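Local coordinates for DegV domain-containing protein spr0652 (Streptococcus pneumoniae, PDB 6CNG) that binds a long-chain fatty acid, here linoleic acid, and may serve in lipid transport or fatty acid metabolism as a FakB-type protein of the DegV family, at residues K24-S29 against L92-G97; A98-L103 against D130-V135; G108-S113 against G217-L222; V145-E150 against G246-M251; T176-V181 against G293-Y298. All coordinates share one frame; numbering follows the deposited sequence.

Contacts 1 and 2 lie on the sheet that holds strands 23-28, 100-105 and 132-137. They touch each other through backbone bonds and through I26 against I101. Contacts 3, 4 and 5 all reach the other mixed sheet. Contacts 4 and 5 meet at neighbouring strands 247-253 and 294-300. Contacts 1, 4 and 5 are buried, contact 2 is partly buried, and contact 3 lies at the surface. Contacts 2 and 5 are strand pairs held by backbone bonds, parallel and antiparallel respectively. Contacts 1 and 4 pack a helix on a strand and add one long basic side chain. Contacts 3 and 5 both touch linoleic acid.

Contact 1 (K24-S29 against L92-G97); sequences KIIADS and LRAFEG
K24 reaches across to the C-terminal part of helix 88-95 and gives its amine to two backbone carbonyls. NZ donates to E96 O at 2.8 Å and to A94 O at 2.9 Å. The amine lies in the carbonyl plane of E96, with a C=O...N angle of 154°. It sits above the carbonyl plane of A94, 41° out of it, so that bond does not use a lone pair. The chain is extended beyond CG, which carries the amine the full distance, and CD also passes 3.2 Å from A94 O. The carboxylate of E96 stays apart: its OE2 is 6.2 Å from K24 NZ.

The apolar part rests on I26. Its CD1 comes to the edge of the F95 ring, in the ring plane, 3.4 Å from CD1 of F95. The two side chains cross at about a right angle. The same I26 CD1 meets CB of A94 at 4.0 Å. CG1 of I26 stands anti to the carbonyl carbon (chi1 -47°), with the extended branch ending at the ring. I101 and L103 of strand 100-105 also touch F95, and Y124 meets its ring edge-to-face.

The helix thus packs on the sheet through I26, A94 and F95. Beside this apolar patch, one lysine engages the carbonyls of A94 and E96. Its positive charge would probably suit the negative, C-terminal end of the helix dipole.

Contact 2 (A98-L103 against D130-V135); sequences AKNIFL and DTKIHV
Strands 100-103 and 132-135 run parallel, 11° apart in direction, and pair from N100 with K132 to L103 with V135. Four backbone bonds join them: K132 N to K99 O, I101 N to K132 O, H134 N to I101 O and L103 N to H134 O. I101 and I133 lie side by side on one face and point the same way, CB of I101 3.9 Å from CG1 of I133. On the other face, F102 and H134 meet rim to rim, neither ring over the other. Their centroids are 6.0 Å and their planes 65° apart, and CD2 of F102 is 3.7 Å from CB of H134. CG of H134 is anti to its backbone N (chi1 -179°), that of F102 beside its own, so the rings lean apart. F162 stacks on F102, and E163 forms a salt bridge with K132. F95 touches I101 and L103, and I133 meets L125 of helix 113-127. The pair forms the two strands of a beta-alpha-beta unit, with helix 113-127 as the crossover.

Contact 3 (G108-S113 against G217-L222); sequences GTLSGS and GTLELL. With EIC (linoleic acid), chain C.
L110 and T109 close over the carbonyl oxygen of G217, a buried residue whose oxygen takes its hydrogen bond from T107 OG1. The contact has no direct polar bond between the segments. CG of L110 lies 3.5 Å from G217 O, and CB of T109 is 3.7 Å from the same oxygen. G217 has positive phi, 85°, and its CA lies 4.1 Å from T109 OG1. That hydroxyl is bonded to T216 O.

The remaining contacts are apolar. CD1 of L110 meets CD1 of L219 at 3.7 Å, the two leucines crossing at about a right angle. The methyls CG2 of T109 and T218 touch at 3.8 Å.

Linoleic acid lies beside both segments. S111 OG donates to its carboxylate O1 at 2.9 Å, consistent with a role in binding fatty acids such as palmitate. With OG anti to the backbone N (chi1 164°), the same hydroxyl also accepts from S113 N at 3.0 Å, forming an ST turn. CB of L110 approaches C5, CG of L219 lies 3.9 Å from C14, and the tail end C18 approaches G217 O.

One directed bond at the head and apolar, non-directional contacts along the chain suit an amphipathic ligand.

Contact 4 (V145-E150 against G246-M251); sequences VDLLVE and GGRIVM
R248 stretches from strand 247-253 to helix 143-157 and lays its guanidinium against the carboxylate of E150. The two planes are stacked, 11° apart. OE1 of E150 stands over one face, 3.2 Å from NH1 of R248, offset toward the rim. No N-H points at it, so this salt bridge is one of charge alone. D154 and K277 add salt bridges to R248 and E150, respectively. In the guanidinium plane, a water accepts from R248 NH1 at 2.6 Å and donates to L147 O at 2.9 Å. Nearer the strand, CB of R248 touches CD2 of L147 at 3.8 Å. Two residues on, V250 comes to the same face. Its CG2 meets the same L147 CD2 at 3.4 Å, tighter than usual for carbons. Its other methyl, CG1, is anti to the backbone N (chi1 177°) and touches D146 OD2 at 3.7 Å. D146 OD1 accepts from D32 N. Helix 143-157 lies over strand 247-253, which runs between strands 275-280 and 294-300; I249 and M251 face helix 257-270.

Contact 5 (T176-V181 against G293-Y298); sequences TKLLFV and GLLMGY. With NA (sodium ion), chain D; EIC (linoleic acid), chain C.
Y298 and K177 open the antiparallel pairing of strands 176-181 and 294-298. Six backbone bonds hold it, two each for the hydrogen-bonded pairs K177 with Y298, L179 with M296 and V181 with L294.

These bonds and the F180 face form the tight part. CB of F180 lies 3.6 Å from CD2 of L295. On the other face, L179, M296 and Y298 form an apolar cluster, CD1 of L179 lying 4.0 Å from both CE of M296 and CE1 of Y298. Y298 has CG between its backbone N and carbonyl carbon (chi1 62°), which swings the ring across to segment 176-181. There CB of K177 sits over its face, 4.0 Å from the centroid, as a CH-pi contact. L239 of helix 228-242 touches M296 and Y298.

The looser margin is wetter. K177 is partly exposed, and its end leads away from the other strand. A water donates to L178 O and hydrogen-bonds Y298 OH. At the strand start, T176 O binds the sodium ion at 2.3 Å, with a water, E144 and Q173.

F180 and L295 also meet linoleic acid, C14 over one face of the F180 ring and CD2 of L295 3.5 Å from C13. The strand pair therefore presents one apolar face to the fatty acid tail and the other to a helix, while a carbonyl at its end serves the sodium ion.

Contact 1 (K24-S29 against L92-G97)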
# COMPACT_ATOMS: atom_id res chain seq x y z
N LYS A 24 6.20 9.38 -15.74
CA LYS A 24 5.54 8.16 -15.33
C LYS A 24 5.61 8.02 -13.81
O LYS A 24 6.66 8.26 -13.20
CB LYS A 24 6.16 6.92 -15.99
CG LYS A 24 5.29 6.32 -17.05
CD LYS A 24 5.94 5.14 -17.77
CE LYS A 24 5.06 4.58 -18.88
NZ LYS A 24 5.58 3.35 -19.57
N ILE A 25 4.49 7.67 -13.21
CA ILE A 25 4.43 7.22 -11.83
C ILE A 25 4.20 5.72 -11.86
O ILE A 25 3.18 5.26 -12.38
CB ILE A 25 3.31 7.93 -11.05
CG1 ILE A 25 3.57 9.43 -11.00
CG2 ILE A 25 3.23 7.36 -9.64
CD1 ILE A 25 2.38 10.22 -10.47
N ILE A 26 5.15 4.97 -11.33
CA ILE A 26 5.12 3.51 -11.31
C ILE A 26 4.98 3.07 -9.86
O ILE A 26 5.58 3.65 -8.96
CB ILE A 26 6.40 2.92 -11.93
CG1 ILE A 26 6.72 3.59 -13.25
CG2 ILE A 26 6.21 1.43 -12.13
CD1 ILE A 26 7.97 3.12 -13.91
N ALA A 27 4.16 2.06 -9.64
CA ALA A 27 4.02 1.49 -8.31
C ALA A 27 3.83 -0.00 -8.45
O ALA A 27 3.33 -0.48 -9.46
CB ALA A 27 2.82 2.09 -7.56
N ASP A 28 4.23 -0.75 -7.44
CA ASP A 28 3.89 -2.17 -7.43
C ASP A 28 2.47 -2.37 -6.88
O ASP A 28 1.81 -1.44 -6.42
CB ASP A 28 4.97 -2.96 -6.69
CG ASP A 28 5.09 -2.60 -5.22
OD1 ASP A 28 4.04 -2.35 -4.57
OD2 ASP A 28 6.23 -2.59 -4.70
N SER A 29 1.98 -3.62 -6.92
CA SER A 29 0.59 -3.89 -6.55
C SER A 29 0.33 -3.90 -5.01
O SER A 29 -0.77 -4.29 -4.58
CB SER A 29 0.09 -5.14 -7.28
OG SER A 29 0.72 -6.30 -6.84
N LEU A 92 11.89 -2.67 -15.80
CA LEU A 92 12.46 -2.10 -17.01
C LEU A 92 11.42 -1.86 -18.09
O LEU A 92 11.44 -0.82 -18.76
CB LEU A 92 13.54 -3.02 -17.58
CG LEU A 92 14.83 -3.20 -16.83
CD1 LEU A 92 15.64 -4.26 -17.56
CD2 LEU A 92 15.58 -1.92 -16.73
N ARG A 93 10.52 -2.82 -18.29
CA ARG A 93 9.43 -2.65 -19.25
C ARG A 93 8.62 -1.41 -18.94
O ARG A 93 8.21 -0.68 -19.84
CB ARG A 93 8.48 -3.84 -19.16
CG ARG A 93 8.95 -5.12 -19.78
CD ARG A 93 7.73 -5.98 -20.19
NE ARG A 93 6.52 -5.75 -19.39
CZ ARG A 93 5.47 -5.02 -19.77
NH1 ARG A 93 5.44 -4.40 -20.95
NH2 ARG A 93 4.43 -4.90 -18.95
N ALA A 94 8.32 -1.21 -17.67
CA ALA A 94 7.45 -0.13 -17.26
C ALA A 94 8.08 1.24 -17.47
O ALA A 94 7.36 2.23 -17.58
CB ALA A 94 7.09 -0.32 -15.80
N PHE A 95 9.39 1.31 -17.55
CA PHE A 95 10.05 2.59 -17.72
C PHE A 95 9.87 3.18 -19.11
O PHE A 95 10.01 4.40 -19.26
CB PHE A 95 11.54 2.41 -17.47
CG PHE A 95 11.90 2.10 -16.06
CD1 PHE A 95 11.08 2.43 -15.01
CD2 PHE A 95 13.09 1.50 -15.78
CE1 PHE A 95 11.44 2.15 -13.75
CE2 PHE A 95 13.45 1.22 -14.52
CZ PHE A 95 12.63 1.55 -13.50
N GLU A 96 9.54 2.38 -20.11
CA GLU A 96 9.64 2.83 -21.49
C GLU A 96 8.70 3.99 -21.81
O GLU A 96 7.56 4.03 -21.36
CB GLU A 96 9.36 1.68 -22.44
CG GLU A 96 9.75 2.05 -23.87
CD GLU A 96 9.02 1.26 -24.93
OE1 GLU A 96 9.42 1.35 -26.10
OE2 GLU A 96 8.02 0.58 -24.60
N GLY A 97 9.20 4.93 -22.62
CA GLY A 97 8.38 6.05 -23.07
C GLY A 97 8.24 7.21 -22.11
O GLY A 97 7.31 8.01 -22.26

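Contact 2 (A98-L103 against D130-V135)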
# COMPACT_ATOMS: atom_id res chain seq x y z
N ALA A 98 9.11 7.32 -21.11
CA ALA A 98 9.03 8.40 -20.14
C ALA A 98 10.42 8.92 -19.84
O ALA A 98 11.38 8.15 -19.79
CB ALA A 98 8.39 7.95 -18.84
N LYS A 99 10.53 10.23 -19.64
CA LYS A 99 11.81 10.85 -19.31
C LYS A 99 11.98 11.12 -17.82
O LYS A 99 13.11 11.18 -17.33
CB LYS A 99 11.98 12.16 -20.10
CG LYS A 99 11.83 12.06 -21.63
CD LYS A 99 10.38 12.33 -22.10
CE LYS A 99 10.26 13.30 -23.30
NZ LYS A 99 10.62 14.71 -22.96
N ASN A 100 10.88 11.29 -17.10
CA ASN A 100 10.86 11.59 -15.68
C ASN A 100 10.05 10.49 -15.00
O ASN A 100 8.84 10.39 -15.22
CB ASN A 100 10.18 12.93 -15.46
CG ASN A 100 11.06 14.12 -15.78
OD1 ASN A 100 12.17 14.00 -16.25
ND2 ASN A 100 10.55 15.29 -15.50
N ILE A 101 10.70 9.67 -14.16
CA ILE A 101 10.08 8.47 -13.60
C ILE A 101 10.23 8.44 -12.08
O ILE A 101 11.33 8.54 -11.55
CB ILE A 101 10.69 7.18 -14.19
CG1 ILE A 101 10.47 7.12 -15.69
CG2 ILE A 101 10.06 5.97 -13.54
CD1 ILE A 101 11.34 6.13 -16.39
N PHE A 102 9.10 8.25 -11.40
CA PHE A 102 9.05 7.95 -9.97
C PHE A 102 8.49 6.56 -9.79
O PHE A 102 7.54 6.15 -10.45
CB PHE A 102 8.17 8.94 -9.22
CG PHE A 102 8.71 10.30 -9.27
CD1 PHE A 102 8.51 11.10 -10.36
CD2 PHE A 102 9.51 10.76 -8.26
CE1 PHE A 102 9.07 12.35 -10.43
CE2 PHE A 102 10.06 12.00 -8.31
CZ PHE A 102 9.84 12.79 -9.39
N LEU A 103 9.08 5.84 -8.85
CA LEU A 103 8.74 4.46 -8.62
C LEU A 103 8.57 4.30 -7.13
O LEU A 103 9.52 4.48 -6.37
CB LEU A 103 9.84 3.56 -9.18
CG LEU A 103 9.59 2.07 -9.30
CD1 LEU A 103 10.83 1.41 -9.85
CD2 LEU A 103 9.17 1.43 -8.00
N ASP A 130 19.57 9.82 -20.87
CA ASP A 130 18.78 11.03 -20.70
C ASP A 130 17.42 10.72 -20.08
O ASP A 130 16.36 11.00 -20.63
CB ASP A 130 18.63 11.76 -22.02
CG ASP A 130 18.10 13.18 -21.84
OD1 ASP A 130 17.74 13.52 -20.70
OD2 ASP A 130 18.06 13.96 -22.82
N THR A 131 17.47 10.15 -18.88
CA THR A 131 16.29 9.79 -18.11
C THR A 131 16.56 10.04 -16.63
O THR A 131 17.68 9.84 -16.15
CB THR A 131 15.94 8.31 -18.32
OG1 THR A 131 15.72 8.05 -19.72
CG2 THR A 131 14.68 7.91 -17.53
N LYS A 132 15.53 10.49 -15.92
CA LYS A 132 15.61 10.70 -14.48
C LYS A 132 14.64 9.76 -13.78
O LYS A 132 13.48 9.64 -14.19
CB LYS A 132 15.29 12.14 -14.10
CG LYS A 132 16.27 13.14 -14.67
CD LYS A 132 15.78 14.56 -14.40
CE LYS A 132 16.87 15.60 -14.65
NZ LYS A 132 16.32 16.95 -14.52
N ILE A 133 15.12 9.10 -12.72
CA ILE A 133 14.35 8.08 -12.02
C ILE A 133 14.59 8.24 -10.53
O ILE A 133 15.74 8.33 -10.09
CB ILE A 133 14.72 6.65 -12.49
CG1 ILE A 133 14.49 6.46 -14.00
CG2 ILE A 133 13.89 5.65 -11.76
CD1 ILE A 133 15.28 5.32 -14.59
N HIS A 134 13.52 8.27 -9.76
CA HIS A 134 13.59 8.32 -8.31
C HIS A 134 12.77 7.18 -7.73
O HIS A 134 11.55 7.12 -7.93
CB HIS A 134 13.04 9.65 -7.80
CG HIS A 134 13.10 9.80 -6.31
ND1 HIS A 134 14.28 10.01 -5.63
CD2 HIS A 134 12.12 9.81 -5.38
CE1 HIS A 134 14.02 10.12 -4.34
NE2 HIS A 134 12.71 10.01 -4.16
N VAL A 135 13.45 6.29 -7.01
CA VAL A 135 12.83 5.13 -6.38
C VAL A 135 12.53 5.46 -4.93
O VAL A 135 13.42 5.86 -4.18
CB VAL A 135 13.75 3.90 -6.46
CG1 VAL A 135 13.03 2.69 -5.92
CG2 VAL A 135 14.24 3.65 -7.87

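Contact 3 (G108-S113 against G217-L222)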
# COMPACT_ATOMS: atom_id res chain seq x y z
N GLY A 108 10.39 -2.16 1.43
CA GLY A 108 11.50 -2.98 1.03
C GLY A 108 12.04 -3.86 2.12
O GLY A 108 13.03 -4.56 1.90
N THR A 109 11.45 -3.82 3.30
CA THR A 109 11.87 -4.72 4.36
C THR A 109 11.15 -6.05 4.30
O THR A 109 11.74 -7.08 4.63
CB THR A 109 11.63 -4.07 5.71
OG1 THR A 109 12.22 -2.77 5.73
CG2 THR A 109 12.25 -4.89 6.82
N LEU A 110 9.89 -6.05 3.89
CA LEU A 110 9.10 -7.26 3.82
C LEU A 110 9.00 -7.84 2.41
O LEU A 110 8.48 -8.94 2.26
CB LEU A 110 7.69 -7.01 4.36
CG LEU A 110 7.57 -6.52 5.80
CD1 LEU A 110 6.15 -6.28 6.14
CD2 LEU A 110 8.18 -7.48 6.77
N SER A 111 9.48 -7.13 1.40
CA SER A 111 9.41 -7.60 0.03
C SER A 111 10.63 -7.10 -0.72
O SER A 111 11.16 -6.03 -0.44
CB SER A 111 8.16 -7.11 -0.69
OG SER A 111 8.28 -7.26 -2.10
N GLY A 112 11.07 -7.91 -1.68
CA GLY A 112 12.17 -7.56 -2.54
C GLY A 112 11.80 -6.67 -3.70
O GLY A 112 12.61 -6.45 -4.60
N SER A 113 10.59 -6.14 -3.69
CA SER A 113 10.17 -5.25 -4.76
C SER A 113 11.13 -4.08 -4.90
O SER A 113 11.56 -3.73 -6.00
CB SER A 113 8.74 -4.77 -4.47
OG SER A 113 8.24 -4.00 -5.53
N GLY A 217 9.65 -0.33 8.30
CA GLY A 217 8.84 -0.99 7.31
C GLY A 217 8.34 -2.37 7.68
O GLY A 217 8.23 -3.22 6.81
N THR A 218 8.05 -2.59 8.96
CA THR A 218 7.61 -3.87 9.50
C THR A 218 6.28 -3.67 10.21
O THR A 218 5.88 -2.55 10.52
CB THR A 218 8.61 -4.47 10.50
OG1 THR A 218 8.67 -3.65 11.67
CG2 THR A 218 9.99 -4.57 9.89
N LEU A 219 5.61 -4.78 10.49
CA LEU A 219 4.40 -4.71 11.29
C LEU A 219 4.75 -4.42 12.74
O LEU A 219 5.64 -5.05 13.31
CB LEU A 219 3.62 -6.02 11.22
CG LEU A 219 2.85 -6.26 9.93
CD1 LEU A 219 3.78 -6.90 8.90
CD2 LEU A 219 1.68 -7.14 10.19
N GLU A 220 4.03 -3.49 13.35
CA GLU A 220 4.21 -3.20 14.76
C GLU A 220 2.86 -3.11 15.44
O GLU A 220 1.98 -2.36 15.01
CB GLU A 220 5.00 -1.90 14.97
CG GLU A 220 5.09 -1.46 16.44
CD GLU A 220 6.38 -0.69 16.81
OE1 GLU A 220 7.40 -0.78 16.08
OE2 GLU A 220 6.36 0.00 17.85
N LEU A 221 2.71 -3.85 16.52
CA LEU A 221 1.46 -3.90 17.23
C LEU A 221 1.26 -2.66 18.07
O LEU A 221 2.20 -2.11 18.65
CB LEU A 221 1.48 -5.11 18.15
CG LEU A 221 0.24 -5.34 18.97
CD1 LEU A 221 -0.96 -5.55 18.11
CD2 LEU A 221 0.50 -6.53 19.84
N LEU A 222 0.00 -2.24 18.17
CA LEU A 222 -0.39 -1.07 18.93
C LEU A 222 -1.49 -1.40 19.92
O LEU A 222 -1.47 -0.95 21.06
CB LEU A 222 -0.92 0.02 18.02
CG LEU A 222 0.05 0.66 17.04
CD1 LEU A 222 -0.68 1.70 16.27
CD2 LEU A 222 1.25 1.25 17.70
C1 EIC C . 6.43 -10.46 -1.77
C2 EIC C . 5.37 -9.50 -1.23
C3 EIC C . 5.26 -9.50 0.28
C4 EIC C . 4.43 -8.34 0.77
C5 EIC C . 4.39 -8.27 2.28
C6 EIC C . 3.65 -7.03 2.78
C7 EIC C . 2.13 -7.13 2.65
C8 EIC C . 1.46 -5.82 3.01
C9 EIC C . -0.02 -5.95 2.74
C10 EIC C . -0.86 -6.26 3.70
C11 EIC C . -0.42 -6.53 5.13
C12 EIC C . -1.39 -5.73 6.00
C13 EIC C . -1.02 -4.91 6.96
C14 EIC C . 0.43 -4.69 7.34
C15 EIC C . 1.07 -3.59 6.49
C16 EIC C . 2.52 -3.40 6.93
C17 EIC C . 3.25 -2.45 6.03
C18 EIC C . 4.68 -2.32 6.48
O1 EIC C . 7.56 -10.04 -2.13
O2 EIC C . 6.16 -11.68 -1.85

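Contact 4 (V145-E150 against G246-M251)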
# COMPACT_ATOMS: atom_id res chain seq x y z
N VAL A 145 0.77 4.11 0.48
CA VAL A 145 1.31 4.15 -0.87
C VAL A 145 0.36 4.88 -1.79
O VAL A 145 0.77 5.64 -2.67
CB VAL A 145 1.60 2.72 -1.36
CG1 VAL A 145 1.97 2.74 -2.78
CG2 VAL A 145 2.72 2.09 -0.55
N ASP A 146 -0.93 4.65 -1.63
CA ASP A 146 -1.89 5.35 -2.45
C ASP A 146 -1.75 6.86 -2.29
O ASP A 146 -1.77 7.59 -3.27
CB ASP A 146 -3.27 4.87 -2.06
CG ASP A 146 -3.43 3.37 -2.25
OD1 ASP A 146 -2.64 2.78 -3.02
OD2 ASP A 146 -4.33 2.75 -1.64
N LEU A 147 -1.64 7.34 -1.05
CA LEU A 147 -1.45 8.76 -0.82
C LEU A 147 -0.19 9.27 -1.49
O LEU A 147 -0.17 10.38 -2.04
CB LEU A 147 -1.34 9.01 0.66
CG LEU A 147 -2.65 9.07 1.45
CD1 LEU A 147 -2.36 9.28 2.91
CD2 LEU A 147 -3.57 10.15 0.91
N LEU A 148 0.88 8.50 -1.43
CA LEU A 148 2.12 8.96 -2.03
C LEU A 148 1.96 9.12 -3.52
O LEU A 148 2.47 10.06 -4.12
CB LEU A 148 3.24 7.96 -1.78
CG LEU A 148 3.68 7.78 -0.35
CD1 LEU A 148 4.80 6.78 -0.32
CD2 LEU A 148 4.15 9.06 0.24
N VAL A 149 1.27 8.18 -4.15
CA VAL A 149 1.07 8.26 -5.58
C VAL A 149 0.17 9.43 -5.95
O VAL A 149 0.43 10.15 -6.91
CB VAL A 149 0.53 6.90 -6.05
CG1 VAL A 149 -0.25 7.06 -7.29
CG2 VAL A 149 1.70 5.98 -6.25
N GLU A 150 -0.90 9.63 -5.19
CA GLU A 150 -1.72 10.80 -5.39
C GLU A 150 -0.90 12.08 -5.27
O GLU A 150 -1.08 13.02 -6.05
CB GLU A 150 -2.85 10.80 -4.37
CG GLU A 150 -3.55 12.15 -4.33
CD GLU A 150 -4.78 12.17 -3.45
OE1 GLU A 150 -5.54 13.16 -3.52
OE2 GLU A 150 -4.99 11.19 -2.71
N GLY A 246 -7.12 16.44 10.29
CA GLY A 246 -8.10 16.74 9.27
C GLY A 246 -7.64 16.61 7.83
O GLY A 246 -8.39 16.98 6.94
N GLY A 247 -6.42 16.09 7.57
CA GLY A 247 -5.91 15.90 6.23
C GLY A 247 -6.48 14.71 5.48
O GLY A 247 -7.58 14.22 5.75
N ARG A 248 -5.72 14.24 4.51
CA ARG A 248 -6.20 13.17 3.66
C ARG A 248 -6.07 11.82 4.35
O ARG A 248 -5.12 11.57 5.09
CB ARG A 248 -5.41 13.11 2.36
CG ARG A 248 -5.62 14.27 1.43
CD ARG A 248 -4.75 14.12 0.20
NE ARG A 248 -4.88 15.28 -0.65
CZ ARG A 248 -4.12 15.54 -1.69
NH1 ARG A 248 -3.15 14.70 -2.02
NH2 ARG A 248 -4.33 16.64 -2.40
N ILE A 249 -7.06 10.97 4.11
CA ILE A 249 -7.01 9.57 4.48
C ILE A 249 -7.39 8.73 3.27
O ILE A 249 -8.28 9.10 2.51
CB ILE A 249 -8.00 9.27 5.61
CG1 ILE A 249 -7.65 10.07 6.86
CG2 ILE A 249 -7.99 7.82 5.92
CD1 ILE A 249 -8.65 9.88 7.96
N VAL A 250 -6.71 7.60 3.12
CA VAL A 250 -7.05 6.55 2.15
C VAL A 250 -7.20 5.25 2.93
O VAL A 250 -6.22 4.74 3.49
CB VAL A 250 -5.99 6.41 1.06
CG1 VAL A 250 -6.35 5.30 0.16
CG2 VAL A 250 -5.89 7.69 0.29
N MET A 251 -8.40 4.71 2.96
CA MET A 251 -8.69 3.43 3.61
C MET A 251 -8.79 2.35 2.53
O MET A 251 -9.80 2.24 1.84
CB MET A 251 -10.01 3.50 4.36
CG MET A 251 -10.10 4.49 5.49
SD MET A 251 -11.72 4.49 6.27
CE MET A 251 -11.58 5.85 7.39
O HOH W 1 -1.80 12.67 -1.19

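Contact 5 (T176-V181 against G293-Y298)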
# COMPACT_ATOMS: atom_id res chain seq x y z
N THR A 176 3.22 11.27 6.30
CA THR A 176 2.28 10.20 6.02
C THR A 176 2.60 8.98 6.88
O THR A 176 3.77 8.67 7.14
CB THR A 176 2.29 9.80 4.52
OG1 THR A 176 3.58 9.36 4.12
CG2 THR A 176 1.91 10.96 3.68
N LYS A 177 1.53 8.29 7.29
CA LYS A 177 1.61 7.15 8.18
C LYS A 177 0.62 6.07 7.73
O LYS A 177 -0.22 6.30 6.86
CB LYS A 177 1.37 7.59 9.63
CG LYS A 177 2.33 8.73 10.16
CD LYS A 177 3.75 8.27 10.51
CE LYS A 177 4.73 9.45 10.83
NZ LYS A 177 6.17 9.03 10.97
N LEU A 178 0.71 4.89 8.36
CA LEU A 178 -0.23 3.79 8.12
C LEU A 178 -0.71 3.20 9.43
O LEU A 178 0.08 2.90 10.32
CB LEU A 178 0.42 2.67 7.28
CG LEU A 178 -0.53 1.52 6.90
CD1 LEU A 178 -1.44 1.88 5.77
CD2 LEU A 178 0.22 0.28 6.52
N LEU A 179 -2.01 3.00 9.55
CA LEU A 179 -2.58 2.16 10.59
C LEU A 179 -3.33 1.03 9.89
O LEU A 179 -3.95 1.24 8.85
CB LEU A 179 -3.59 2.94 11.42
CG LEU A 179 -3.16 3.65 12.70
CD1 LEU A 179 -4.21 4.64 13.15
CD2 LEU A 179 -2.95 2.65 13.82
N PHE A 180 -3.25 -0.16 10.45
CA PHE A 180 -4.00 -1.29 9.92
C PHE A 180 -4.81 -1.94 11.03
O PHE A 180 -4.47 -1.85 12.21
CB PHE A 180 -3.10 -2.30 9.21
CG PHE A 180 -1.98 -2.80 10.04
CD1 PHE A 180 -2.18 -3.77 10.99
CD2 PHE A 180 -0.70 -2.33 9.84
CE1 PHE A 180 -1.15 -4.24 11.72
CE2 PHE A 180 0.34 -2.79 10.58
CZ PHE A 180 0.13 -3.74 11.52
N VAL A 181 -5.91 -2.55 10.64
CA VAL A 181 -6.64 -3.46 11.51
C VAL A 181 -6.85 -4.77 10.78
O VAL A 181 -7.50 -4.80 9.72
CB VAL A 181 -8.00 -2.92 11.94
CG1 VAL A 181 -8.64 -3.90 12.87
CG2 VAL A 181 -7.80 -1.56 12.56
N GLY A 293 -9.93 -6.95 6.55
CA GLY A 293 -8.75 -6.17 6.82
C GLY A 293 -8.88 -4.73 6.34
O GLY A 293 -9.65 -4.40 5.45
N LEU A 294 -8.07 -3.88 6.96
CA LEU A 294 -8.03 -2.47 6.63
C LEU A 294 -6.60 -1.97 6.69
O LEU A 294 -5.89 -2.25 7.66
CB LEU A 294 -8.84 -1.69 7.65
CG LEU A 294 -8.62 -0.17 7.63
CD1 LEU A 294 -9.17 0.46 6.37
CD2 LEU A 294 -9.25 0.44 8.84
N LEU A 295 -6.19 -1.23 5.67
CA LEU A 295 -4.90 -0.56 5.62
C LEU A 295 -5.17 0.90 5.33
O LEU A 295 -5.38 1.28 4.18
CB LEU A 295 -4.00 -1.11 4.53
CG LEU A 295 -3.56 -2.55 4.50
CD1 LEU A 295 -2.08 -2.59 4.12
CD2 LEU A 295 -3.85 -3.25 5.83
N MET A 296 -5.09 1.73 6.35
CA MET A 296 -5.47 3.12 6.25
C MET A 296 -4.22 3.99 6.21
O MET A 296 -3.46 4.03 7.17
CB MET A 296 -6.31 3.44 7.47
CG MET A 296 -6.55 4.85 7.69
SD MET A 296 -7.87 5.12 8.87
CE MET A 296 -7.10 4.56 10.40
N GLY A 297 -4.02 4.69 5.10
CA GLY A 297 -3.01 5.72 5.03
C GLY A 297 -3.58 7.08 5.37
O GLY A 297 -4.75 7.36 5.12
N TYR A 298 -2.75 7.92 5.99
CA TYR A 298 -3.24 9.22 6.44
C TYR A 298 -2.11 10.23 6.59
O TYR A 298 -0.93 9.87 6.71
CB TYR A 298 -4.07 9.13 7.74
CG TYR A 298 -3.31 8.61 8.94
CD1 TYR A 298 -3.16 7.25 9.18
CD2 TYR A 298 -2.73 9.50 9.86
CE1 TYR A 298 -2.48 6.77 10.27
CE2 TYR A 298 -2.03 9.02 10.98
CZ TYR A 298 -1.91 7.67 11.18
OH TYR A 298 -1.23 7.21 12.26
NA NA D . 5.70 7.64 6.36
C1 EIC C . 6.43 -10.46 -1.77
C2 EIC C . 5.37 -9.50 -1.23
C3 EIC C . 5.26 -9.50 0.28
C4 EIC C . 4.43 -8.34 0.77
C5 EIC C . 4.39 -8.27 2.28
C6 EIC C . 3.65 -7.03 2.78
C7 EIC C . 2.13 -7.13 2.65
C8 EIC C . 1.46 -5.82 3.01
C9 EIC C . -0.02 -5.95 2.74
C10 EIC C . -0.86 -6.26 3.70
C11 EIC C . -0.42 -6.53 5.13
C12 EIC C . -1.39 -5.73 6.00
C13 EIC C . -1.02 -4.91 6.96
C14 EIC C . 0.43 -4.69 7.34
C15 EIC C . 1.07 -3.59 6.49
C16 EIC C . 2.52 -3.40 6.93
C17 EIC C . 3.25 -2.45 6.03
C18 EIC C . 4.68 -2.32 6.48
O1 EIC C . 7.56 -10.04 -2.13
O2 EIC C . 6.16 -11.68 -1.85
O HOH W 2 0.28 4.82 12.30
O HOH W 3 7.12 6.18 5.39